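Local coordinates for excretory-secretory protein 2 (Ancylostoma ceylanicum, PDB 3NSW) that is of unknown function but is secreted by a parasitic hookworm, adopts a netrin-like fold and may act as an immunomodulator, at residues Val25-Val30 / Lys91-Leu96; Arg36-Gln41 / Gly67-Thr72. All blocks are in the same frame, centred on the assembly; numbering follows the deposited sequence. Where two conformers were deposited one is given.

Interaction 1: Val25-Val30 / Lys91-Leu96; sequences VAYVTV and KLHDGL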
loop_
_atom_site.group_PDB
_atom_site.type_symbol
_atom_site.label_atom_id
_atom_site.label_comp_id
_atom_site.label_asym_id
_atom_site.label_seq_id
_atom_site.Cartn_x
_atom_site.Cartn_y
_atom_site.Cartn_z
ATOM N N VAL A 25 -1.223 -4.982 -4.800
ATOM C CA VAL A 25 -0.976 -3.550 -4.865
ATOM C C VAL A 25 -2.354 -2.896 -4.941
ATOM O O VAL A 25 -3.168 -3.254 -5.792
ATOM C CB VAL A 25 -0.166 -3.154 -6.105
ATOM C CG1 VAL A 25 0.174 -1.677 -6.038
ATOM C CG2 VAL A 25 1.127 -3.994 -6.202
ATOM N N ALA A 26 -2.584 -1.939 -4.050
ATOM C CA ALA A 26 -3.906 -1.344 -3.863
ATOM C C ALA A 26 -3.900 0.175 -3.921
ATOM O O ALA A 26 -2.892 0.811 -3.643
ATOM C CB ALA A 26 -4.459 -1.795 -2.526
ATOM N N TYR A 27 -5.069 0.745 -4.233
ATOM C CA TYR A 27 -5.312 2.187 -4.238
ATOM C C TYR A 27 -6.167 2.377 -3.002
ATOM O O TYR A 27 -7.261 1.800 -2.922
ATOM C CB TYR A 27 -6.102 2.525 -5.515
ATOM C CG TYR A 27 -6.588 3.950 -5.672
ATOM C CD1 TYR A 27 -6.046 5.007 -4.934
ATOM C CD2 TYR A 27 -7.560 4.250 -6.650
ATOM C CE1 TYR A 27 -6.512 6.333 -5.126
ATOM C CE2 TYR A 27 -8.018 5.549 -6.841
ATOM C CZ TYR A 27 -7.492 6.578 -6.087
ATOM O OH TYR A 27 -7.934 7.863 -6.292
ATOM N N VAL A 28 -5.645 3.115 -2.018
ATOM C CA VAL A 28 -6.296 3.258 -0.713
ATOM C C VAL A 28 -6.377 4.719 -0.271
ATOM O O VAL A 28 -5.627 5.563 -0.762
ATOM C CB VAL A 28 -5.548 2.458 0.392
ATOM C CG1 VAL A 28 -5.482 0.954 0.047
ATOM C CG2 VAL A 28 -4.146 3.011 0.626
ATOM N N THR A 29 -7.302 5.014 0.641
ATOM C CA THR A 29 -7.261 6.266 1.380
ATOM C C THR A 29 -7.039 5.924 2.840
ATOM O O THR A 29 -7.673 5.006 3.376
ATOM C CB THR A 29 -8.575 7.053 1.265
ATOM O OG1 THR A 29 -8.889 7.267 -0.116
ATOM C CG2 THR A 29 -8.427 8.433 1.964
ATOM N N VAL A 30 -6.128 6.651 3.483
ATOM C CA VAL A 30 -5.974 6.562 4.943
ATOM C C VAL A 30 -7.120 7.355 5.561
ATOM O O VAL A 30 -7.264 8.555 5.301
ATOM C CB VAL A 30 -4.599 7.107 5.415
ATOM C CG1 VAL A 30 -4.510 7.171 6.952
ATOM C CG2 VAL A 30 -3.479 6.266 4.853
ATOM N N LYS A 91 3.291 4.833 -1.689
ATOM C CA LYS A 91 3.577 5.957 -2.575
ATOM C C LYS A 91 2.325 6.829 -2.661
ATOM O O LYS A 91 1.218 6.317 -2.786
ATOM C CB LYS A 91 3.956 5.442 -3.970
ATOM C CG LYS A 91 3.865 6.483 -5.102
ATOM C CD LYS A 91 5.212 7.117 -5.436
ATOM C CE LYS A 91 5.020 8.229 -6.467
ATOM N NZ LYS A 91 6.260 8.607 -7.180
ATOM N N LEU A 92 2.502 8.144 -2.553
ATOM C CA LEU A 92 1.388 9.078 -2.712
ATOM C C LEU A 92 0.748 8.892 -4.078
ATOM O O LEU A 92 1.424 8.984 -5.101
ATOM C CB LEU A 92 1.887 10.524 -2.580
ATOM C CG LEU A 92 0.828 11.590 -2.323
ATOM C CD1 LEU A 92 0.302 11.435 -0.906
ATOM C CD2 LEU A 92 1.421 12.974 -2.537
ATOM N N HIS A 93 -0.556 8.629 -4.096
ATOM C CA HIS A 93 -1.260 8.381 -5.348
ATOM C C HIS A 93 -1.179 9.574 -6.311
ATOM O O HIS A 93 -0.964 9.389 -7.513
ATOM C CB HIS A 93 -2.719 7.994 -5.086
ATOM C CG HIS A 93 -3.464 7.609 -6.323
ATOM N ND1 HIS A 93 -4.297 8.479 -6.993
ATOM C CD2 HIS A 93 -3.503 6.446 -7.012
ATOM C CE1 HIS A 93 -4.811 7.870 -8.046
ATOM N NE2 HIS A 93 -4.352 6.633 -8.075
ATOM N N ASP A 94 -1.318 10.785 -5.777
ATOM C CA ASP A 94 -1.254 12.016 -6.592
ATOM C C ASP A 94 0.144 12.275 -7.172
ATOM O O ASP A 94 0.311 13.166 -8.012
ATOM C CB ASP A 94 -1.703 13.240 -5.781
ATOM C CG ASP A 94 -3.213 13.302 -5.573
ATOM O OD1 ASP A 94 -3.970 12.652 -6.328
ATOM O OD2 ASP A 94 -3.643 14.018 -4.638
ATOM N N GLY A 95 1.136 11.513 -6.709
ATOM C CA GLY A 95 2.513 11.628 -7.193
ATOM C C GLY A 95 2.941 10.623 -8.253
ATOM O O GLY A 95 4.108 10.606 -8.648
ATOM N N LEU A 96 2.010 9.790 -8.713
ATOM C CA LEU A 96 2.286 8.785 -9.754
ATOM C C LEU A 96 2.668 9.401 -11.110
ATOM O O LEU A 96 1.967 10.274 -11.629
ATOM C CB LEU A 96 1.080 7.852 -9.946
ATOM C CG LEU A 96 0.695 6.806 -8.887
ATOM C CD1 LEU A 96 -0.634 6.151 -9.241
ATOM C CD2 LEU A 96 1.764 5.745 -8.741
#
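Tyr27, in the middle of strand 24-33, and His93, the first residue of the short 3-10 turn that follows strand 88-92, bring their CA atoms to 7.5 Å, too far apart for direct strand pairing, and no hydrogen bond links 25-30 to 91-96. The contact rests on two rings. The phenol and the imidazole stack face to face, slightly displaced, with centroids 3.9 Å apart and planes tilted by only 13°. Tyr27 CE1 stands over the centre of the imidazole, 3.5 Å from His93 CG, whereas His93 NE2 sits over the phenol nearer its rim. The far end of the stack is made by His93 CE1, 3.6 Å from Tyr27 CZ and equally close to its OH. The two side chains run across each other at about a right angle. The extended first torsion of His93 (chi1 -175°), with CG opposite the backbone N, carries the imidazole out from the turn to the phenol face. Behind the histidine, backbone hydrogen bonds from Gly95 N to Leu92 O (3.0 Å) and from Leu96 N to His93 O (3.2 Å) close the turn that carries the ring. The stack lies at the surface, both residues being partly exposed. Trp43 of strand 37-45 meets the Tyr27 ring at an intermediate inclination, Tyr46 touches both partners, and Asp76 makes a weak hydrogen bond to the Tyr27 hydroxyl. The rings join strand 24-33 to the turn just after strand 88-92, with strand 75-82 lying between the two strands in sheet order, while helix 98-104 packs against Val25 and Leu96.

Interaction 2: Arg36-Gln41 / Gly67-Thr72; sequences RSYNLQ and GNIQLT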
loop_
_atom_site.group_PDB
_atom_site.type_symbol
_atom_site.label_atom_id
_atom_site.label_comp_id
_atom_site.label_asym_id
_atom_site.label_seq_id
_atom_site.Cartn_x
_atom_site.Cartn_y
_atom_site.Cartn_z
ATOM N N ARG A 36 -1.655 1.802 16.855
ATOM C CA ARG A 36 -0.447 1.525 16.089
ATOM C C ARG A 36 -0.713 1.288 14.598
ATOM O O ARG A 36 0.235 1.084 13.823
ATOM C CB ARG A 36 0.242 0.306 16.689
ATOM C CG ARG A 36 1.739 0.230 16.495
ATOM C CD ARG A 36 2.185 -1.154 16.890
ATOM N NE ARG A 36 3.529 -1.189 17.459
ATOM C CZ ARG A 36 3.955 -2.130 18.298
ATOM N NH1 ARG A 36 3.138 -3.103 18.676
ATOM N NH2 ARG A 36 5.195 -2.099 18.764
ATOM N N SER A 37 -1.989 1.315 14.201
ATOM C CA SER A 37 -2.389 1.030 12.826
ATOM C C SER A 37 -3.165 2.167 12.174
ATOM O O SER A 37 -4.013 2.802 12.824
ATOM C CB SER A 37 -3.261 -0.226 12.767
ATOM O OG SER A 37 -2.565 -1.370 13.211
ATOM N N TYR A 38 -2.887 2.390 10.898
ATOM C CA TYR A 38 -3.674 3.272 10.059
ATOM C C TYR A 38 -4.922 2.525 9.614
ATOM O O TYR A 38 -4.856 1.333 9.304
ATOM C CB TYR A 38 -2.855 3.683 8.832
ATOM C CG TYR A 38 -1.642 4.525 9.145
ATOM C CD1 TYR A 38 -1.763 5.907 9.335
ATOM C CD2 TYR A 38 -0.365 3.945 9.256
ATOM C CE1 TYR A 38 -0.661 6.686 9.614
ATOM C CE2 TYR A 38 0.750 4.727 9.552
ATOM C CZ TYR A 38 0.594 6.095 9.716
ATOM O OH TYR A 38 1.673 6.888 10.002
ATOM N N ASN A 39 -6.057 3.225 9.590
ATOM C CA ASN A 39 -7.286 2.720 8.995
ATOM C C ASN A 39 -7.299 3.044 7.511
ATOM O O ASN A 39 -6.914 4.149 7.101
ATOM C CB ASN A 39 -8.524 3.350 9.654
ATOM C CG ASN A 39 -8.705 2.936 11.103
ATOM O OD1 ASN A 39 -9.035 3.767 11.950
ATOM N ND2 ASN A 39 -8.518 1.655 11.395
ATOM N N LEU A 40 -7.747 2.078 6.715
ATOM C CA LEU A 40 -7.725 2.171 5.253
ATOM C C LEU A 40 -9.088 1.917 4.620
ATOM O O LEU A 40 -9.855 1.038 5.061
ATOM C CB LEU A 40 -6.760 1.129 4.665
ATOM C CG LEU A 40 -5.328 1.110 5.189
ATOM C CD1 LEU A 40 -4.565 -0.067 4.584
ATOM C CD2 LEU A 40 -4.639 2.432 4.865
ATOM N N GLN A 41 -9.373 2.700 3.588
ATOM C CA GLN A 41 -10.443 2.410 2.651
ATOM C C GLN A 41 -9.791 1.939 1.361
ATOM O O GLN A 41 -8.920 2.614 0.819
ATOM C CB GLN A 41 -11.284 3.667 2.383
ATOM C CG GLN A 41 -12.188 3.586 1.154
ATOM C CD GLN A 41 -13.477 2.816 1.409
ATOM O OE1 GLN A 41 -14.189 3.081 2.374
ATOM N NE2 GLN A 41 -13.780 1.860 0.536
ATOM N N GLY A 67 7.753 3.655 12.341
ATOM C CA GLY A 67 7.532 5.092 12.169
ATOM C C GLY A 67 8.413 5.687 11.088
ATOM O O GLY A 67 8.734 6.872 11.130
ATOM N N ASN A 68 8.820 4.862 10.123
ATOM C CA ASN A 68 9.538 5.358 8.953
ATOM C C ASN A 68 8.579 5.896 7.887
ATOM O O ASN A 68 8.994 6.291 6.789
ATOM C CB ASN A 68 10.468 4.285 8.378
ATOM C CG ASN A 68 11.614 3.946 9.312
ATOM O OD1 ASN A 68 12.014 4.758 10.149
ATOM N ND2 ASN A 68 12.153 2.743 9.169
ATOM N N ILE A 69 7.291 5.898 8.222
ATOM C CA ILE A 69 6.276 6.593 7.426
ATOM C C ILE A 69 5.466 7.508 8.343
ATOM O O ILE A 69 5.350 7.247 9.543
ATOM C CB ILE A 69 5.327 5.625 6.667
ATOM C CG1 ILE A 69 4.506 4.769 7.640
ATOM C CG2 ILE A 69 6.102 4.767 5.645
ATOM C CD1 ILE A 69 3.428 3.908 6.967
ATOM N N GLN A 70 4.922 8.580 7.779
ATOM C CA GLN A 70 4.045 9.467 8.531
ATOM C C GLN A 70 2.885 9.805 7.614
ATOM O O GLN A 70 2.838 10.885 7.037
ATOM C CB GLN A 70 4.783 10.744 8.951
ATOM C CG GLN A 70 4.106 11.516 10.084
ATOM C CD GLN A 70 4.339 10.891 11.448
ATOM O OE1 GLN A 70 5.444 10.946 11.991
ATOM N NE2 GLN A 70 3.292 10.302 12.017
ATOM N N LEU A 71 1.973 8.855 7.445
ATOM C CA LEU A 71 0.880 9.043 6.487
ATOM C C LEU A 71 -0.085 10.091 7.014
ATOM O O LEU A 71 -0.230 10.263 8.232
ATOM C CB LEU A 71 0.161 7.725 6.207
ATOM C CG LEU A 71 1.049 6.549 5.817
ATOM C CD1 LEU A 71 0.207 5.329 5.436
ATOM C CD2 LEU A 71 1.988 6.933 4.679
ATOM N N THR A 72 -0.716 10.815 6.100
ATOM C CA THR A 72 -1.621 11.888 6.498
ATOM C C THR A 72 -3.086 11.500 6.345
ATOM O O THR A 72 -3.440 10.656 5.521
ATOM C CB THR A 72 -1.337 13.205 5.746
ATOM O OG1 THR A 72 -1.213 12.944 4.344
ATOM C CG2 THR A 72 -0.039 13.844 6.255
HETATM O O HOH W 1 3.627 5.983 11.196
#
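One face of the Tyr38 ring is covered by Leu71, whose CD1 sits over the middle, 4.1 Å from the centroid and 8° off the ring normal, a CH-pi contact. Leu71 CB lies over the same face near the rim, 3.7 Å from Tyr38 CE1, and the leucine thus lies obliquely across the ring. Ile69 approaches at a slant, its CD1 3.8 Å from Tyr38 CE2, and the two side chains run alongside in opposing directions. Lys33 adds a cation-pi contact to the same aromatic ring. In Leu71, CG is turned opposite the carbonyl carbon (chi1 -51°), which carries the branched end back over the phenol while the backbone N remains beside the hydroxyl. That hydroxyl is used in both senses: it accepts a bent hydrogen bond from Leu71 N to Tyr38 OH, 3.2 Å with an N-H...O angle of 148°, and it donates to a water, the Tyr38 OH to water distance of 2.5 Å being unusually short and its exact value doubtful. The water in turn donates to Ile69 O at 2.7 Å, bridging the phenol to the loop carbonyl. Two polar links therefore hold the end of the ring, and the leucine on its face probably also restricts its rotation. Segment 67-72 has no regular secondary structure. It follows Cys66, which forms a disulfide with Cys7 in a crystal structure of this protein, and Ile69 also touches Pro8. Leu71 and Tyr38 both pack on Val30, and Leu71 on Tyr77. A strand tyrosine thus gathers the connection between strands 59-63 and 75-82 against the sheet of the netrin-like domain, whose family belongs to the TIMP-like group.

In the fold
Interactions 1 and 2 have centres about 12 Å apart; interaction 1 uses strand 24-33 and interaction 2 its antiparallel neighbour 37-45, which follows it in the chain. Thr29 O and Gln41 N, 2.9 Å apart, probably form a hydrogen bond between the two strand segments. A second join is apolar: Val30 CG2 lies 3.8 Å from Leu71 CD1, so the loop residue that covers a tyrosine in interaction 2 also reaches the strand used in interaction 1. Both segments of interaction 2 fall within the 60 residues that separate the two segments of interaction 1. One contact brings a turn, the other a loop, against adjacent strands of the same sheet.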